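Local coordinates for protein lipolytic enzyme, G-D-S-L family (PDB 7BR2) that breaks down the drug diltiazem as a gut-bacterial serine esterase of the GDSL (SGNH hydrolase) family, at residues G212-V215 and M216-L219; F374-F377 and Q378-L382. All blocks are in the same frame, centred on the assembly; numbering follows the deposited sequence.

Interaction 1 (G212-V215 and M216-L219)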
loop_
_atom_site.group_PDB
_atom_site.type_symbol
_atom_site.label_atom_id
_atom_site.label_comp_id
_atom_site.label_asym_id
_atom_site.label_seq_id
_atom_site.Cartn_x
_atom_site.Cartn_y
_atom_site.Cartn_z
ATOM N N GLY A 212 7.341 1.604 6.146
ATOM C CA GLY A 212 6.212 2.395 6.599
ATOM C C GLY A 212 5.016 2.266 5.678
ATOM O O GLY A 212 3.875 2.142 6.139
ATOM N N HIS A 213 5.261 2.274 4.362
ATOM C CA HIS A 213 4.166 2.121 3.411
ATOM C C HIS A 213 3.564 0.727 3.484
ATOM O O HIS A 213 2.351 0.569 3.310
ATOM C CB HIS A 213 4.658 2.454 2.000
ATOM C CG HIS A 213 4.715 3.923 1.739
ATOM N ND1 HIS A 213 3.599 4.659 1.395
ATOM C CD2 HIS A 213 5.726 4.812 1.863
ATOM C CE1 HIS A 213 3.929 5.934 1.292
ATOM N NE2 HIS A 213 5.216 6.054 1.565
ATOM N N MET A 214 4.372 -0.286 3.793
ATOM C CA MET A 214 3.803 -1.618 3.949
ATOM C C MET A 214 2.982 -1.702 5.232
ATOM O O MET A 214 1.941 -2.367 5.258
ATOM C CB MET A 214 4.903 -2.675 3.919
ATOM C CG MET A 214 4.385 -4.094 3.776
ATOM S SD MET A 214 3.169 -4.311 2.451
ATOM C CE MET A 214 1.871 -5.170 3.332
ATOM N N VAL A 215 3.406 -1.006 6.290
ATOM C CA VAL A 215 2.582 -0.934 7.495
ATOM C C VAL A 215 1.278 -0.215 7.198
ATOM O O VAL A 215 0.208 -0.610 7.677
ATOM C CB VAL A 215 3.361 -0.265 8.647
ATOM C CG1 VAL A 215 2.422 0.142 9.757
ATOM C CG2 VAL A 215 4.421 -1.219 9.184
ATOM N N MET A 216 1.343 0.849 6.404
ATOM C CA MET A 216 0.128 1.562 6.030
ATOM C C MET A 216 -0.810 0.658 5.240
ATOM O O MET A 216 -2.031 0.662 5.458
ATOM C CB MET A 216 0.481 2.808 5.215
ATOM C CG MET A 216 1.109 3.902 6.038
ATOM S SD MET A 216 1.851 5.225 5.051
ATOM C CE MET A 216 0.381 6.140 4.567
ATOM N N ALA A 217 -0.252 -0.119 4.310
ATOM C CA ALA A 217 -1.061 -1.069 3.563
ATOM C C ALA A 217 -1.676 -2.091 4.500
ATOM O O ALA A 217 -2.868 -2.405 4.392
ATOM C CB ALA A 217 -0.214 -1.745 2.486
ATOM N N TYR A 218 -0.872 -2.606 5.431
ATOM C CA TYR A 218 -1.341 -3.560 6.427
ATOM C C TYR A 218 -2.529 -2.998 7.189
ATOM O O TYR A 218 -3.566 -3.653 7.325
ATOM C CB TYR A 218 -0.189 -3.881 7.391
ATOM C CG TYR A 218 -0.647 -4.395 8.733
ATOM C CD1 TYR A 218 -1.063 -5.711 8.885
ATOM C CD2 TYR A 218 -0.722 -3.545 9.834
ATOM C CE1 TYR A 218 -1.502 -6.178 10.100
ATOM C CE2 TYR A 218 -1.169 -3.999 11.050
ATOM C CZ TYR A 218 -1.556 -5.318 11.185
ATOM O OH TYR A 218 -2.006 -5.772 12.406
ATOM N N LEU A 219 -2.406 -1.756 7.653
ATOM C CA LEU A 219 -3.470 -1.152 8.442
ATOM C C LEU A 219 -4.728 -0.932 7.614
ATOM O O LEU A 219 -5.843 -1.152 8.105
ATOM C CB LEU A 219 -2.987 0.165 9.050
ATOM C CG LEU A 219 -1.940 -0.015 10.151
ATOM C CD1 LEU A 219 -1.262 1.306 10.503
ATOM C CD2 LEU A 219 -2.607 -0.665 11.381
#

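Interaction 2 (F374-F377 and Q378-L382)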
loop_
_atom_site.group_PDB
_atom_site.type_symbol
_atom_site.label_atom_id
_atom_site.label_comp_id
_atom_site.label_asym_id
_atom_site.label_seq_id
_atom_site.Cartn_x
_atom_site.Cartn_y
_atom_site.Cartn_z
ATOM N N PHE A 374 -1.035 20.760 -12.629
ATOM C CA PHE A 374 -1.737 21.484 -11.573
ATOM C C PHE A 374 -0.814 22.327 -10.691
ATOM O O PHE A 374 -1.252 23.349 -10.145
ATOM C CB PHE A 374 -2.541 20.498 -10.721
ATOM C CG PHE A 374 -3.579 19.772 -11.505
ATOM C CD1 PHE A 374 -4.803 20.356 -11.768
ATOM C CD2 PHE A 374 -3.323 18.503 -12.015
ATOM C CE1 PHE A 374 -5.758 19.678 -12.521
ATOM C CE2 PHE A 374 -4.268 17.822 -12.760
ATOM C CZ PHE A 374 -5.486 18.412 -13.019
ATOM N N GLY A 375 0.451 21.949 -10.559
ATOM C CA GLY A 375 1.396 22.732 -9.798
ATOM C C GLY A 375 2.060 23.854 -10.569
ATOM O O GLY A 375 2.736 24.680 -9.953
ATOM N N PHE A 376 1.892 23.917 -11.898
ATOM C CA PHE A 376 2.424 25.051 -12.653
ATOM C C PHE A 376 1.442 25.590 -13.699
ATOM O O PHE A 376 1.111 26.779 -13.677
ATOM C CB PHE A 376 3.753 24.697 -13.325
ATOM C CG PHE A 376 4.267 25.774 -14.219
ATOM C CD1 PHE A 376 4.820 26.930 -13.684
ATOM C CD2 PHE A 376 4.197 25.646 -15.599
ATOM C CE1 PHE A 376 5.295 27.937 -14.506
ATOM C CE2 PHE A 376 4.675 26.647 -16.424
ATOM C CZ PHE A 376 5.227 27.798 -15.875
ATOM N N PHE A 377 0.968 24.737 -14.616
ATOM C CA PHE A 377 0.244 25.249 -15.782
ATOM C C PHE A 377 -1.127 25.810 -15.428
ATOM O O PHE A 377 -1.568 26.770 -16.064
ATOM C CB PHE A 377 0.109 24.162 -16.855
ATOM C CG PHE A 377 1.358 23.954 -17.634
ATOM C CD1 PHE A 377 1.883 24.992 -18.388
ATOM C CD2 PHE A 377 2.022 22.738 -17.615
ATOM C CE1 PHE A 377 3.059 24.831 -19.098
ATOM C CE2 PHE A 377 3.201 22.564 -18.336
ATOM C CZ PHE A 377 3.718 23.615 -19.079
ATOM N N GLN A 378 -1.803 25.249 -14.421
ATOM C CA GLN A 378 -3.123 25.746 -14.041
ATOM C C GLN A 378 -3.075 27.218 -13.646
ATOM O O GLN A 378 -3.949 28.005 -14.022
ATOM C CB GLN A 378 -3.688 24.920 -12.892
ATOM C CG GLN A 378 -5.128 25.265 -12.553
ATOM C CD GLN A 378 -5.711 24.356 -11.481
ATOM O OE1 GLN A 378 -5.001 23.890 -10.595
ATOM N NE2 GLN A 378 -7.016 24.086 -11.572
ATOM N N GLN A 379 -2.065 27.614 -12.877
ATOM C CA GLN A 379 -1.981 29.003 -12.455
ATOM C C GLN A 379 -1.668 29.929 -13.622
ATOM O O GLN A 379 -1.915 31.139 -13.524
ATOM C CB GLN A 379 -0.924 29.144 -11.366
ATOM C CG GLN A 379 -1.265 28.514 -9.986
ATOM C CD GLN A 379 -1.639 27.013 -10.032
ATOM O OE1 GLN A 379 -2.793 26.634 -9.729
ATOM N NE2 GLN A 379 -0.689 26.170 -10.479
ATOM N N LYS A 380 -1.170 29.388 -14.737
ATOM C CA LYS A 380 -0.888 30.178 -15.926
ATOM C C LYS A 380 -2.007 30.122 -16.945
ATOM O O LYS A 380 -1.832 30.626 -18.063
ATOM C CB LYS A 380 0.424 29.737 -16.577
ATOM C CG LYS A 380 1.618 29.812 -15.639
ATOM C CD LYS A 380 2.011 31.281 -15.450
ATOM C CE LYS A 380 3.374 31.414 -14.790
ATOM N NZ LYS A 380 3.222 31.416 -13.302
ATOM N N GLY A 381 -3.177 29.610 -16.563
ATOM C CA GLY A 381 -4.280 29.509 -17.506
ATOM C C GLY A 381 -4.016 28.546 -18.640
ATOM O O GLY A 381 -4.560 28.716 -19.739
ATOM N N LEU A 382 -3.195 27.520 -18.399
ATOM C CA LEU A 382 -2.793 26.604 -19.455
ATOM C C LEU A 382 -3.004 25.148 -19.049
ATOM O O LEU A 382 -2.391 24.251 -19.630
ATOM C CB LEU A 382 -1.332 26.853 -19.837
ATOM C CG LEU A 382 -1.123 28.156 -20.618
ATOM C CD1 LEU A 382 0.326 28.581 -20.621
ATOM C CD2 LEU A 382 -1.641 27.976 -22.040
HETATM O O HOH W 1 1.632 27.005 -9.824
HETATM O O HOH W 2 2.245 28.993 -12.000
#

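Interaction 1 (G212-V215 and M216-L219)
Val215 and Leu219, one turn apart on helix 210-223, form the tight part of this contact. Their side chains run alongside each other, with Val215 CG1 3.9 Å from Leu219 CD1; that branch of Val215 lies opposite the backbone N (chi1 165°), which points it at the following turn. On the backbone, Val215 O accepts the N-H of Leu219 and has Leu219 CG against it at 3.3 Å. Tyr218 comes in beside the same oxygen: its CB is also 3.3 Å from Val215 O, which sits at the ring edge, near the ring plane. Three more i to i+4 bonds, such as Tyr218 N to Met214 O at 2.8 Å, make this a regular alpha-helical turn.

The other side chains meet more loosely. Met216 SD rests over one face of the His213 imidazole in a Met-aromatic contact, 4.5 Å from the ring centroid and 26° off its normal. Met216 passes close to the backbone on the way, its CG 3.3 Å from Gly212 O. Met214 starts off away from 216-219, but bends at chi2 (49°) and chi3 bring CE back to 4.1 Å from Ala217 CB. No side of the contact faces solvent: all eight residues are buried, and other parts of the chain pack against them.

The His213 side chain lies near, without touching, Ser28, Asp204 and His207, whose geometry is consistent with the Ser-His-Asp triad of a serine esterase. Helix 181-194 covers Val215, Met216 and Leu219, while helix 35-46 packs on Met214, Met216 and Ala217. Helix 296-300 meets Met214 and Tyr218, whose hydroxyl hydrogen-bonds Glu299.

Interaction 2 (F374-F377 and Q378-L382)
Phe377 O takes hydrogen bonds from Leu382 N at 2.9 Å and Lys380 N at 3.0 Å, which reach it from opposite faces of its carbonyl plane. Together with Gly381 N bonded to Gln378 O, the Leu382 bond makes a Schellman motif that ends helix 344-377 just after a wider pi-type turn at 374-377. Gly381, the C-prime residue, has the positive phi (66°) that glycine readily accepts.

The three carbonyls before Phe377 O are met by side chains, directly or through water. Gln379 folds back at chi2 (55°), and its NE2 donates to Phe374 O at 2.9 Å from above the carbonyl plane; a water bridges the same NE2 to Gly375 O. A second water links Lys380 NZ to Phe376 O, while Lys380 CG lies over one face of the Phe376 ring, toward its rim. Gln378 OE1 stands at the edge of the Phe374 ring, 3.7 Å from CD1, and Leu382 CB approaches Phe377 CD1 at 4.0 Å.

Lys69, on helix 64-75, hydrogen-bonds OE1 of both glutamines, and Phe374 packs on that helix. Phe376, Phe377 and Leu382 face helix 388-397, so the turn lies between the two.

How the interactions relate
The two contacts share no elements: their centres are about 33 Å apart, their nearest atoms about 20 Å. Interaction 1 lies wholly buried, about 6 Å from the centre of the chain, within a helix that runs on beyond both ends; its side-chain contacts are apolar or sulfur-aromatic, and its backbone bonds repeat regularly. Interaction 2 lies about 30 Å from that centre, where a long helix stops. There the phenylalanines are buried but Gln379 and Lys380 are exposed, and carbonyls near the helix end find an amide side chain, waters or the reversed backbone. One contact continues a helix through the interior, near the probable triad; the other ends a helix at the periphery.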